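Local coordinates for metallo-beta-lactamase domain-containing protein 1 (Thermotoga maritima, PDB 1ZTC), which is a nickel-bound member of the metallo-beta-lactamase superfamily and probably acts as a metal-dependent endoribonuclease that hydrolyses RNA, at residues A32-V37 against N53-D58; T149-R154 against V192-F197; R168-G173 against G202-L207; P177-Y182 against P210-L215. One frame throughout, in Å; residues are numbered along the deposited sequence.

Contact 1: residues A32-V37 against N53-D58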
loop_
_atom_site.group_PDB
_atom_site.type_symbol
_atom_site.label_atom_id
_atom_site.label_comp_id
_atom_site.label_asym_id
_atom_site.label_seq_id
_atom_site.Cartn_x
_atom_site.Cartn_y
_atom_site.Cartn_z
ATOM N N ALA A 32 7.163 0.087 -2.720
ATOM C CA ALA A 32 7.255 1.191 -1.802
ATOM C C ALA A 32 7.678 0.722 -0.409
ATOM O O ALA A 32 7.257 1.300 0.594
ATOM C CB ALA A 32 5.897 1.937 -1.768
ATOM N N HIS A 33 8.555 -0.279 -0.355
ATOM C CA HIS A 33 9.170 -0.664 0.893
ATOM C C HIS A 33 9.820 0.552 1.540
ATOM O O HIS A 33 10.319 1.416 0.848
ATOM C CB HIS A 33 10.248 -1.703 0.672
ATOM C CG HIS A 33 9.743 -3.019 0.188
ATOM N ND1 HIS A 33 8.671 -3.665 0.767
ATOM C CD2 HIS A 33 10.162 -3.811 -0.833
ATOM C CE1 HIS A 33 8.477 -4.817 0.148
ATOM N NE2 HIS A 33 9.363 -4.927 -0.831
ATOM N N PHE A 34 9.793 0.605 2.870
ATOM C CA PHE A 34 10.332 1.718 3.582
ATOM C C PHE A 34 10.885 1.222 4.926
ATOM O O PHE A 34 10.209 0.505 5.689
ATOM C CB PHE A 34 9.317 2.848 3.726
ATOM C CG PHE A 34 8.126 2.514 4.556
ATOM C CD1 PHE A 34 7.114 1.725 4.049
ATOM C CD2 PHE A 34 8.016 2.978 5.871
ATOM C CE1 PHE A 34 5.978 1.409 4.822
ATOM C CE2 PHE A 34 6.898 2.669 6.622
ATOM C CZ PHE A 34 5.889 1.873 6.101
ATOM N N SER A 35 12.122 1.610 5.208
ATOM C CA SER A 35 12.748 1.178 6.438
ATOM C C SER A 35 12.359 2.058 7.625
ATOM O O SER A 35 11.971 3.220 7.497
ATOM C CB SER A 35 14.286 1.098 6.305
ATOM O OG SER A 35 14.900 2.372 6.347
ATOM N N THR A 36 12.486 1.448 8.790
ATOM C CA THR A 36 12.609 2.156 10.045
ATOM C C THR A 36 13.714 3.207 9.939
ATOM O O THR A 36 14.754 2.982 9.294
ATOM C CB THR A 36 12.949 1.143 11.122
ATOM O OG1 THR A 36 11.841 0.244 11.248
ATOM C CG2 THR A 36 13.226 1.824 12.477
ATOM N N VAL A 37 13.480 4.352 10.569
ATOM C CA VAL A 37 14.451 5.445 10.632
ATOM C C VAL A 37 14.703 5.774 12.115
ATOM O O VAL A 37 13.794 6.084 12.874
ATOM C CB VAL A 37 13.976 6.726 9.926
ATOM C CG1 VAL A 37 15.049 7.852 10.018
ATOM C CG2 VAL A 37 13.632 6.434 8.496
ATOM N N ASN A 53 12.995 5.745 2.983
ATOM C CA ASN A 53 12.520 5.845 1.631
ATOM C C ASN A 53 11.594 7.050 1.462
ATOM O O ASN A 53 11.053 7.579 2.418
ATOM C CB ASN A 53 11.787 4.552 1.275
ATOM C CG ASN A 53 11.552 4.400 -0.217
ATOM O OD1 ASN A 53 12.391 4.809 -1.016
ATOM N ND2 ASN A 53 10.341 3.938 -0.590
ATOM N N LEU A 54 11.435 7.461 0.214
ATOM C CA LEU A 54 10.674 8.607 -0.172
ATOM C C LEU A 54 9.257 8.613 0.398
ATOM O O LEU A 54 8.710 9.662 0.751
ATOM C CB LEU A 54 10.619 8.638 -1.706
ATOM C CG LEU A 54 9.871 9.805 -2.348
ATOM C CD1 LEU A 54 10.501 11.115 -1.935
ATOM C CD2 LEU A 54 9.873 9.657 -3.879
ATOM N N SER A 55 8.657 7.434 0.481
ATOM C CA SER A 55 7.307 7.293 0.952
ATOM C C SER A 55 7.071 7.707 2.432
ATOM O O SER A 55 5.925 7.950 2.822
ATOM C CB SER A 55 6.830 5.857 0.683
ATOM O OG SER A 55 7.602 4.906 1.385
ATOM N N SER A 56 8.154 7.798 3.221
ATOM C CA SER A 56 8.107 8.287 4.604
ATOM C C SER A 56 8.231 9.811 4.758
ATOM O O SER A 56 8.312 10.317 5.875
ATOM C CB SER A 56 9.214 7.627 5.418
ATOM O OG SER A 56 8.950 6.253 5.532
HETATM N N MSE A 57 8.205 10.536 3.647
HETATM C CA MSE A 57 8.467 11.965 3.644
HETATM C C MSE A 57 7.533 12.770 4.551
HETATM O O MSE A 57 7.986 13.700 5.218
HETATM C CB MSE A 57 8.437 12.544 2.204
HETATM C CG MSE A 57 7.060 12.469 1.535
HETATM SE SE MSE A 57 7.157 13.122 -0.310
HETATM C CE MSE A 57 6.254 11.493 -1.228
ATOM N N ASP A 58 6.248 12.437 4.591
ATOM C CA ASP A 58 5.322 13.177 5.466
ATOM C C ASP A 58 5.600 12.881 6.942
ATOM O O ASP A 58 5.494 13.760 7.776
ATOM C CB ASP A 58 3.863 12.835 5.188
ATOM C CG ASP A 58 3.418 13.234 3.787
ATOM O OD1 ASP A 58 4.048 14.157 3.215
ATOM O OD2 ASP A 58 2.424 12.626 3.294
HETATM O O HOH W 1 11.403 4.914 5.452
#
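Phe34 directs its CB toward segment 53-58, where CB and the CD2 side of the ring meet the hydroxyls of Ser55 and Ser56; the closest of these approaches is Ser56 OG to Phe34 CD2 at 3.4 Å. A chi1 of 65° puts CG of Phe34 between the backbone N and the carbonyl carbon. Ser55 OG meets the base of the same side chain, 3.6 Å from Phe34 CB, and Asn53 packs its CB against that carbon as well. Val19 of strand 13-19 also touches Phe34 and Ser56, and Phe25 of a third subunit packs on Phe34.

Polar groups meet through a bridging water. Water 1 donates to Ser35 O at 2.7 Å and to Ser56 OG at 2.8 Å, and it accepts from Asn53 N at 3.1 Å; it lies in the plane of the Phe34 ring, at its edge. Asn53 ND2 comes within 2.9 Å of His33 O. Ser56 stands at the N-cap of helix 57-67, yet its hydroxyl makes no capping bond and is instead taken up by the water.

The loop before strand 37-42 is thus joined to the start of helix 57-67 by small polar side chains packed against Phe34, with water 1 satisfying three polar atoms of buried residues at once.

Contact 2: residues T149-R154 against V192-F197. With NI (nickel (II) ion), chain F; PO4 (phosphate ion), chain G.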
loop_
_atom_site.group_PDB
_atom_site.type_symbol
_atom_site.label_atom_id
_atom_site.label_comp_id
_atom_site.label_asym_id
_atom_site.label_seq_id
_atom_site.Cartn_x
_atom_site.Cartn_y
_atom_site.Cartn_z
ATOM N N THR A 149 27.219 -8.225 9.494
ATOM C CA THR A 149 26.209 -9.255 9.569
ATOM C C THR A 149 25.727 -9.583 8.151
ATOM O O THR A 149 24.592 -9.262 7.796
ATOM C CB THR A 149 25.048 -8.809 10.477
ATOM O OG1 THR A 149 24.575 -7.516 10.069
ATOM C CG2 THR A 149 25.495 -8.694 11.931
ATOM N N PRO A 150 26.585 -10.218 7.353
ATOM C CA PRO A 150 26.312 -10.380 5.907
ATOM C C PRO A 150 25.328 -11.516 5.550
ATOM O O PRO A 150 25.608 -12.331 4.713
ATOM C CB PRO A 150 27.712 -10.637 5.322
ATOM C CG PRO A 150 28.439 -11.339 6.448
ATOM C CD PRO A 150 27.899 -10.774 7.735
ATOM N N TRP A 151 24.186 -11.570 6.210
ATOM C CA TRP A 151 23.204 -12.647 5.987
ATOM C C TRP A 151 21.962 -11.998 5.415
ATOM O O TRP A 151 20.839 -12.088 5.957
ATOM C CB TRP A 151 22.938 -13.390 7.296
ATOM C CG TRP A 151 24.256 -13.699 7.967
ATOM C CD1 TRP A 151 25.284 -14.430 7.441
ATOM C CD2 TRP A 151 24.705 -13.226 9.240
ATOM N NE1 TRP A 151 26.326 -14.457 8.319
ATOM C CE2 TRP A 151 26.002 -13.727 9.430
ATOM C CE3 TRP A 151 24.125 -12.442 10.242
ATOM C CZ2 TRP A 151 26.739 -13.474 10.581
ATOM C CZ3 TRP A 151 24.853 -12.184 11.393
ATOM C CH2 TRP A 151 26.153 -12.687 11.547
ATOM N N HIS A 152 22.192 -11.312 4.311
ATOM C CA HIS A 152 21.156 -10.593 3.582
ATOM C C HIS A 152 21.803 -9.880 2.383
ATOM O O HIS A 152 21.324 -9.945 1.247
ATOM C CB HIS A 152 20.437 -9.567 4.487
ATOM C CG HIS A 152 19.431 -8.756 3.747
ATOM N ND1 HIS A 152 18.237 -9.286 3.312
ATOM C CD2 HIS A 152 19.469 -7.477 3.294
ATOM C CE1 HIS A 152 17.564 -8.358 2.652
ATOM N NE2 HIS A 152 18.297 -7.259 2.621
ATOM N N ALA A 153 22.921 -9.206 2.659
ATOM C CA ALA A 153 23.738 -8.568 1.610
ATOM C C ALA A 153 25.167 -8.535 2.122
ATOM O O ALA A 153 25.383 -8.504 3.348
ATOM C CB ALA A 153 23.217 -7.168 1.327
ATOM N N ARG A 154 26.142 -8.585 1.219
ATOM C CA ARG A 154 27.544 -8.702 1.624
ATOM C C ARG A 154 27.998 -7.537 2.508
ATOM O O ARG A 154 28.889 -7.689 3.343
ATOM C CB ARG A 154 28.462 -8.781 0.403
ATOM C CG ARG A 154 28.555 -7.451 -0.403
ATOM C CD ARG A 154 29.236 -7.607 -1.757
ATOM N NE ARG A 154 28.360 -8.267 -2.724
ATOM C CZ ARG A 154 28.696 -8.552 -3.976
ATOM N NH1 ARG A 154 29.908 -8.257 -4.435
ATOM N NH2 ARG A 154 27.811 -9.151 -4.771
ATOM N N VAL A 192 20.837 -20.001 11.238
ATOM C CA VAL A 192 21.771 -20.359 12.271
ATOM C C VAL A 192 22.755 -19.215 12.532
ATOM O O VAL A 192 23.096 -18.945 13.676
ATOM C CB VAL A 192 22.550 -21.650 11.947
ATOM C CG1 VAL A 192 23.511 -21.987 13.081
ATOM C CG2 VAL A 192 21.586 -22.818 11.729
ATOM N N GLN A 193 23.166 -18.519 11.479
ATOM C CA GLN A 193 24.106 -17.410 11.615
ATOM C C GLN A 193 23.514 -16.254 12.386
ATOM O O GLN A 193 24.164 -15.649 13.241
ATOM C CB GLN A 193 24.551 -16.911 10.248
ATOM C CG GLN A 193 25.380 -17.939 9.437
ATOM C CD GLN A 193 24.531 -18.843 8.534
ATOM O OE1 GLN A 193 23.313 -18.972 8.682
ATOM N NE2 GLN A 193 25.193 -19.477 7.598
ATOM N N VAL A 194 22.260 -15.939 12.095
ATOM C CA VAL A 194 21.576 -14.863 12.803
ATOM C C VAL A 194 21.360 -15.261 14.268
ATOM O O VAL A 194 21.572 -14.462 15.176
ATOM C CB VAL A 194 20.245 -14.414 12.085
ATOM C CG1 VAL A 194 19.567 -13.344 12.871
ATOM C CG2 VAL A 194 20.549 -13.864 10.717
ATOM N N LYS A 195 20.953 -16.503 14.499
ATOM C CA LYS A 195 20.772 -16.984 15.820
ATOM C C LYS A 195 22.081 -16.901 16.613
ATOM O O LYS A 195 22.074 -16.431 17.735
ATOM C CB LYS A 195 20.252 -18.422 15.786
ATOM C CG LYS A 195 19.811 -18.954 17.155
ATOM C CD LYS A 195 20.715 -20.010 17.698
ATOM C CE LYS A 195 20.264 -20.469 19.110
ATOM N NZ LYS A 195 21.385 -21.166 19.781
ATOM N N ASN A 196 23.206 -17.330 16.027
ATOM C CA ASN A 196 24.496 -17.225 16.713
ATOM C C ASN A 196 24.873 -15.765 16.981
ATOM O O ASN A 196 25.479 -15.451 18.006
ATOM C CB ASN A 196 25.621 -17.922 15.943
ATOM C CG ASN A 196 25.435 -19.434 15.868
ATOM O OD1 ASN A 196 24.774 -20.035 16.715
ATOM N ND2 ASN A 196 26.018 -20.047 14.842
ATOM N N PHE A 197 24.532 -14.879 16.059
ATOM C CA PHE A 197 24.792 -13.467 16.251
ATOM C C PHE A 197 24.020 -12.905 17.443
ATOM O O PHE A 197 24.560 -12.192 18.273
ATOM C CB PHE A 197 24.469 -12.679 14.986
ATOM C CG PHE A 197 24.618 -11.181 15.164
ATOM C CD1 PHE A 197 25.855 -10.632 15.468
ATOM C CD2 PHE A 197 23.514 -10.340 15.066
ATOM C CE1 PHE A 197 25.992 -9.257 15.669
ATOM C CE2 PHE A 197 23.637 -8.967 15.263
ATOM C CZ PHE A 197 24.888 -8.430 15.561
HETATM NI NI NI F . 17.496 -5.152 2.229
HETATM P P PO4 G . 24.923 -9.898 -2.251
HETATM O O1 PO4 G . 25.970 -10.591 -3.069
HETATM O O2 PO4 G . 23.939 -9.219 -3.144
HETATM O O3 PO4 G . 25.544 -8.772 -1.468
HETATM O O4 PO4 G . 24.290 -10.914 -1.335
HETATM O O HOH W 2 15.989 -3.631 1.774
HETATM O O HOH W 3 15.511 -6.225 1.329
#
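The indole of Trp151 is covered on both faces. On one lie Thr149 C and Pro150 CD, from the inverse gamma turn centred on Pro150; on the opposite face sits Gln193 CB, 3.6 Å from the centroid of the five-membered ring and 10° off its normal, a CH-pi contact. Farther along the indole, Trp151 CE3 meets Val194 CG2 at 3.9 Å and Trp151 CZ3 meets Phe197 CB at 3.6 Å. The Phe197 ring, its CG anti to the backbone N (chi1 175°), carries Thr149 CG2 over the centre of one face, 3.7 Å from the centroid. The two aromatic rings themselves are oblique, their planes 54° apart.

These side chains lay one side of helix 192-201 against the loop between strands 144-148 and 157-163, a loop that carries a metal ligand of the metallo-beta-lactamase fold. His152 NE2 binds a nickel ion at 2.3 Å, and His81, His83 and Asp174 bind the same ion together with waters 2 and 3.

At the far end of the loop, Arg154 holds a phosphate that probably came from the crystallisation liquor. Its backbone N and its NE both donate to PO4 O3, the former at 2.8 Å, while Arg154 NH2 reaches PO4 O1 at 2.9 Å, with the phosphorus at the edge of the guanidinium and in its plane. Lys107 of the same chain and Lys187 of the third subunit also bond this phosphate. The amide of Gln193 turns away from the indole, to Ser191 and to Gly188 of the third subunit.

Contact 3: residues R168-G173 against G202-L207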
loop_
_atom_site.group_PDB
_atom_site.type_symbol
_atom_site.label_atom_id
_atom_site.label_comp_id
_atom_site.label_asym_id
_atom_site.label_seq_id
_atom_site.Cartn_x
_atom_site.Cartn_y
_atom_site.Cartn_z
ATOM N N ARG A 168 19.970 -0.771 26.051
ATOM C CA ARG A 168 20.824 -1.379 25.042
ATOM C C ARG A 168 19.924 -1.830 23.900
ATOM O O ARG A 168 19.040 -2.661 24.084
ATOM C CB ARG A 168 21.673 -2.536 25.617
ATOM C CG ARG A 168 22.430 -3.283 24.534
ATOM C CD ARG A 168 23.569 -4.149 25.036
ATOM N NE ARG A 168 24.695 -3.333 25.461
ATOM C CZ ARG A 168 25.921 -3.783 25.675
ATOM N NH1 ARG A 168 26.865 -2.931 26.060
ATOM N NH2 ARG A 168 26.213 -5.064 25.536
ATOM N N VAL A 169 20.145 -1.230 22.738
ATOM C CA VAL A 169 19.245 -1.377 21.581
ATOM C C VAL A 169 20.013 -1.965 20.418
ATOM O O VAL A 169 21.094 -1.487 20.073
ATOM C CB VAL A 169 18.633 -0.008 21.164
ATOM C CG1 VAL A 169 17.682 -0.162 19.997
ATOM C CG2 VAL A 169 17.910 0.639 22.339
ATOM N N LEU A 170 19.446 -3.003 19.813
ATOM C CA LEU A 170 20.016 -3.587 18.600
ATOM C C LEU A 170 19.200 -3.177 17.372
ATOM O O LEU A 170 18.016 -3.534 17.252
ATOM C CB LEU A 170 20.073 -5.114 18.683
ATOM C CG LEU A 170 20.716 -5.831 17.474
ATOM C CD1 LEU A 170 22.135 -5.383 17.254
ATOM C CD2 LEU A 170 20.662 -7.316 17.613
ATOM N N ILE A 171 19.846 -2.419 16.487
ATOM C CA ILE A 171 19.322 -2.117 15.156
ATOM C C ILE A 171 19.732 -3.300 14.253
ATOM O O ILE A 171 20.883 -3.458 13.887
ATOM C CB ILE A 171 19.917 -0.821 14.590
ATOM C CG1 ILE A 171 19.854 0.338 15.605
ATOM C CG2 ILE A 171 19.234 -0.470 13.225
ATOM C CD1 ILE A 171 18.507 0.617 16.154
ATOM N N THR A 172 18.785 -4.186 13.975
ATOM C CA THR A 172 19.127 -5.477 13.360
ATOM C C THR A 172 19.477 -5.358 11.907
ATOM O O THR A 172 20.394 -6.057 11.421
ATOM C CB THR A 172 17.975 -6.496 13.493
ATOM O OG1 THR A 172 16.823 -6.061 12.758
ATOM C CG2 THR A 172 17.609 -6.690 14.944
ATOM N N GLY A 173 18.759 -4.456 11.224
ATOM C CA GLY A 173 18.748 -4.442 9.783
ATOM C C GLY A 173 17.995 -5.662 9.277
ATOM O O GLY A 173 17.248 -6.339 10.024
ATOM N N GLY A 202 23.923 -10.995 23.184
ATOM C CA GLY A 202 23.482 -11.215 24.546
ATOM C C GLY A 202 22.290 -10.347 24.933
ATOM O O GLY A 202 21.513 -9.931 24.083
ATOM N N ARG A 203 22.184 -10.046 26.226
ATOM C CA ARG A 203 20.988 -9.404 26.795
ATOM C C ARG A 203 20.888 -7.967 26.306
ATOM O O ARG A 203 21.843 -7.211 26.411
ATOM C CB ARG A 203 21.020 -9.473 28.326
ATOM C CG ARG A 203 19.713 -9.079 29.047
ATOM C CD ARG A 203 20.003 -8.111 30.192
ATOM N NE ARG A 203 20.446 -6.847 29.620
ATOM C CZ ARG A 203 19.638 -5.869 29.211
ATOM N NH1 ARG A 203 18.326 -5.948 29.389
ATOM N NH2 ARG A 203 20.160 -4.798 28.643
ATOM N N ILE A 204 19.740 -7.640 25.710
ATOM C CA ILE A 204 19.441 -6.286 25.263
ATOM C C ILE A 204 18.031 -5.888 25.694
ATOM O O ILE A 204 17.219 -6.729 26.045
ATOM C CB ILE A 204 19.570 -6.144 23.748
ATOM C CG1 ILE A 204 18.577 -7.057 23.032
ATOM C CG2 ILE A 204 21.004 -6.430 23.300
ATOM C CD1 ILE A 204 18.640 -6.931 21.521
ATOM N N ASP A 205 17.751 -4.592 25.630
ATOM C CA ASP A 205 16.460 -4.064 26.050
ATOM C C ASP A 205 15.470 -3.964 24.888
ATOM O O ASP A 205 14.294 -4.076 25.104
ATOM C CB ASP A 205 16.651 -2.708 26.728
ATOM C CG ASP A 205 17.421 -2.822 27.976
ATOM O OD1 ASP A 205 16.844 -3.381 28.941
ATOM O OD2 ASP A 205 18.614 -2.387 27.997
ATOM N N LEU A 206 15.961 -3.793 23.667
ATOM C CA LEU A 206 15.108 -3.551 22.512
ATOM C C LEU A 206 15.717 -4.016 21.207
ATOM O O LEU A 206 16.890 -3.723 20.895
ATOM C CB LEU A 206 14.806 -2.064 22.378
ATOM C CG LEU A 206 13.613 -1.668 21.482
ATOM C CD1 LEU A 206 12.306 -2.131 22.093
ATOM C CD2 LEU A 206 13.586 -0.151 21.355
ATOM N N LEU A 207 14.887 -4.699 20.429
ATOM C CA LEU A 207 15.194 -5.038 19.032
ATOM C C LEU A 207 14.473 -4.076 18.115
ATOM O O LEU A 207 13.241 -3.959 18.177
ATOM C CB LEU A 207 14.722 -6.446 18.707
ATOM C CG LEU A 207 15.486 -7.568 19.410
ATOM C CD1 LEU A 207 14.587 -8.786 19.613
ATOM C CD2 LEU A 207 16.774 -7.919 18.660
HETATM O O HOH W 4 24.330 -7.356 25.704
#
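Asp205 OD2 accepts the backbone N-H of Arg168 at 2.9 Å, in a nearly straight bond (170°) that uses the anti lone pair of the oxygen. The same carboxylate is gripped by Arg203 of its own segment: NH1 donates to OD1 and NH2 to OD2, the latter at 2.9 Å, both arriving from above the carboxylate plane while the acceptors lie in the guanidinium plane. OD2 therefore serves two donors, and this salt bridge probably helps to fix the aspartate where it meets the Arg168 backbone. In return Asp205 N donates to Arg168 O at 2.8 Å, an oxygen that also receives a weak bond from Leu206 N.

Beyond this corner the chains run on as parallel strands, with Val169 paired to Leu206 and Leu170 to Leu207. Leu170 N donates to Leu206 O at 2.9 Å, almost in line with the carbonyl. Strand 206-208 is thereby added in parallel, as the outermost strand within this chain, to the sheet that also holds 144-148 and 157-163, the second sheet of the metallo-beta-lactamase sandwich; the chain between the two strands includes helices 179-187 and 192-201.

On one face Val169 and Leu206 lie side by side, pointing the same way. On the other, Leu170 CB touches Ile204 CD1 at 3.7 Å, and Leu207 CD2 touches both Leu170 CD2 and Thr172 CG2. Outside the pairing, Arg168 crosses Ile204 at about a right angle, CG to CG2 3.7 Å. Its guanidinium forms a salt bridge with Asp162, and its NH2 also reaches Arg203 O through water 4.

Contact 4: residues P177-Y182 against P210-L215. With NI (nickel (II) ion), chain E.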
loop_
_atom_site.group_PDB
_atom_site.type_symbol
_atom_site.label_atom_id
_atom_site.label_comp_id
_atom_site.label_asym_id
_atom_site.label_seq_id
_atom_site.Cartn_x
_atom_site.Cartn_y
_atom_site.Cartn_z
ATOM N N PRO A 177 13.943 -8.893 9.308
ATOM C CA PRO A 177 13.184 -7.724 8.826
ATOM C C PRO A 177 11.997 -7.320 9.695
ATOM O O PRO A 177 11.638 -6.131 9.741
ATOM C CB PRO A 177 12.760 -8.131 7.409
ATOM C CG PRO A 177 12.950 -9.548 7.323
ATOM C CD PRO A 177 13.966 -9.989 8.335
ATOM N N ASN A 178 11.426 -8.296 10.403
ATOM C CA ASN A 178 10.259 -8.065 11.200
ATOM C C ASN A 178 10.167 -9.057 12.354
ATOM O O ASN A 178 11.014 -9.916 12.512
ATOM C CB ASN A 178 9.001 -8.108 10.316
ATOM C CG ASN A 178 8.879 -9.405 9.542
ATOM O OD1 ASN A 178 9.194 -10.469 10.048
ATOM N ND2 ASN A 178 8.447 -9.309 8.299
ATOM N N ARG A 179 9.146 -8.900 13.174
ATOM C CA ARG A 179 8.960 -9.744 14.365
ATOM C C ARG A 179 8.838 -11.219 14.039
ATOM O O ARG A 179 9.395 -12.073 14.734
ATOM C CB ARG A 179 7.698 -9.299 15.115
ATOM C CG ARG A 179 7.813 -7.881 15.686
ATOM C CD ARG A 179 6.444 -7.301 16.094
ATOM N NE ARG A 179 6.647 -6.058 16.832
ATOM C CZ ARG A 179 5.749 -5.533 17.664
ATOM N NH1 ARG A 179 4.583 -6.130 17.839
ATOM N NH2 ARG A 179 6.014 -4.409 18.333
ATOM N N LEU A 180 8.113 -11.537 12.982
ATOM C CA LEU A 180 7.973 -12.952 12.595
ATOM C C LEU A 180 9.322 -13.590 12.287
ATOM O O LEU A 180 9.561 -14.750 12.636
ATOM C CB LEU A 180 7.031 -13.149 11.391
ATOM C CG LEU A 180 5.538 -12.824 11.566
ATOM C CD1 LEU A 180 4.709 -13.475 10.427
ATOM C CD2 LEU A 180 4.958 -13.239 12.964
ATOM N N SER A 181 10.222 -12.860 11.643
ATOM C CA SER A 181 11.522 -13.466 11.322
ATOM C C SER A 181 12.299 -13.716 12.589
ATOM O O SER A 181 13.018 -14.706 12.719
ATOM C CB SER A 181 12.332 -12.604 10.356
ATOM O OG SER A 181 12.513 -11.323 10.883
ATOM N N TYR A 182 12.150 -12.820 13.557
ATOM C CA TYR A 182 12.775 -13.018 14.846
ATOM C C TYR A 182 12.184 -14.224 15.571
ATOM O O TYR A 182 12.896 -15.019 16.160
ATOM C CB TYR A 182 12.652 -11.745 15.693
ATOM C CG TYR A 182 13.040 -11.925 17.150
ATOM C CD1 TYR A 182 14.360 -12.141 17.514
ATOM C CD2 TYR A 182 12.079 -11.875 18.159
ATOM C CE1 TYR A 182 14.722 -12.312 18.819
ATOM C CE2 TYR A 182 12.434 -12.022 19.489
ATOM C CZ TYR A 182 13.762 -12.247 19.813
ATOM O OH TYR A 182 14.121 -12.403 21.123
ATOM N N PRO A 210 13.861 -3.364 10.782
ATOM C CA PRO A 210 13.736 -2.365 9.706
ATOM C C PRO A 210 12.357 -2.258 9.069
ATOM O O PRO A 210 12.104 -1.281 8.361
ATOM C CB PRO A 210 14.761 -2.859 8.682
ATOM C CG PRO A 210 14.761 -4.379 8.897
ATOM C CD PRO A 210 14.643 -4.546 10.348
ATOM N N HIS A 211 11.503 -3.263 9.258
ATOM C CA HIS A 211 10.169 -3.300 8.618
ATOM C C HIS A 211 9.097 -3.770 9.558
ATOM O O HIS A 211 8.158 -4.457 9.140
ATOM C CB HIS A 211 10.209 -4.190 7.354
ATOM C CG HIS A 211 11.206 -3.703 6.374
ATOM N ND1 HIS A 211 11.013 -2.538 5.657
ATOM C CD2 HIS A 211 12.454 -4.142 6.069
ATOM C CE1 HIS A 211 12.098 -2.292 4.932
ATOM N NE2 HIS A 211 12.991 -3.231 5.189
ATOM N N ASP A 212 9.227 -3.379 10.825
ATOM C CA ASP A 212 8.205 -3.668 11.810
ATOM C C ASP A 212 8.417 -2.750 13.002
ATOM O O ASP A 212 9.421 -2.063 13.069
ATOM C CB ASP A 212 8.281 -5.138 12.230
ATOM C CG ASP A 212 6.966 -5.670 12.755
ATOM O OD1 ASP A 212 6.014 -4.872 13.023
ATOM O OD2 ASP A 212 6.878 -6.902 12.863
ATOM N N ALA A 213 7.441 -2.724 13.905
ATOM C CA ALA A 213 7.567 -2.054 15.179
ATOM C C ALA A 213 8.606 -2.819 16.034
ATOM O O ALA A 213 8.753 -4.029 15.892
ATOM C CB ALA A 213 6.208 -2.014 15.887
ATOM N N PRO A 214 9.316 -2.115 16.919
ATOM C CA PRO A 214 10.370 -2.791 17.708
ATOM C C PRO A 214 9.814 -3.685 18.780
ATOM O O PRO A 214 8.648 -3.610 19.100
ATOM C CB PRO A 214 11.158 -1.636 18.326
ATOM C CG PRO A 214 10.183 -0.505 18.385
ATOM C CD PRO A 214 9.205 -0.683 17.248
ATOM N N LEU A 215 10.663 -4.520 19.352
ATOM C CA LEU A 215 10.214 -5.512 20.293
ATOM C C LEU A 215 11.200 -5.652 21.459
ATOM O O LEU A 215 12.394 -5.658 21.261
ATOM C CB LEU A 215 10.094 -6.828 19.528
ATOM C CG LEU A 215 9.282 -7.956 20.111
ATOM C CD1 LEU A 215 7.791 -7.618 20.147
ATOM C CD2 LEU A 215 9.561 -9.204 19.264
HETATM NI NI NI E . 14.782 -3.626 3.954
HETATM O O HOH W 5 7.437 -6.490 7.679
HETATM O O HOH W 6 5.969 -9.555 11.668
HETATM O O HOH W 7 13.558 -4.935 2.087
HETATM O O HOH W 2 15.989 -3.631 1.774
#
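Arg179 extends across Asp212 at about a right angle, its CG only 3.1 Å from Asp212 OD2, and its guanidinium passes on to the backbone beyond. There NE donates to Ala213 O at 3.1 Å and NH2 to Pro214 O at 2.9 Å, both nitrogens standing above the planes of the carbonyls they meet. Leu215 CD1 lies over the centre of one guanidinium face, and Leu215 CD2 reaches Tyr182 CD2 at 3.8 Å.

Asp212, with CG anti to the backbone N (chi1 -155°), turns its carboxylate to the first turn of helix 179-187. Its OD2 accepts Arg179 N at 3.0 Å, on the anti side, 17° out of the carboxylate plane, and water 6 links it to Leu180 N. OD1 takes the backbone N-H of Ala213. The helix start has a second acceptor in Asn178, the N-cap, whose OD1 receives Ser181 N at 3.1 Å.

Next to this polar network Pro177 O accepts His211 N at 2.9 Å, and Asn178 ND2 shares water 5 with His211 O. The imidazole is held from its other nitrogen, ND1 bonding to Gly22 O, while NE2 binds a nickel ion at 2.2 Å. With His86 and the bridging Asp174, and with Asp85 also part of the site, His211 completes one of the two metal sites of the dinuclear centre typical of the metallo-beta-lactamase fold.

How the contacts relate
Contacts 2 and 4 each bring one histidine to the dinuclear nickel centre: contact 2 serves one ion and contact 4 the other, and water 2 binds both metals; the contact centres lie 15 Å apart. Contact 3 supplies the sheet edge beside them; it meets contact 4 through Leu207 N and Leu215 O, 2.8 Å apart, and contact 2 where Phe197 packs on Leu170. Contact 1 comes near the site through His33, whose side chain is about 6 Å from a nickel ion. It touches contact 4, with Thr36 N 2.8 Å from Pro210 O, whereas its centre is about 24 Å from that of contact 2, across the middle of the chain.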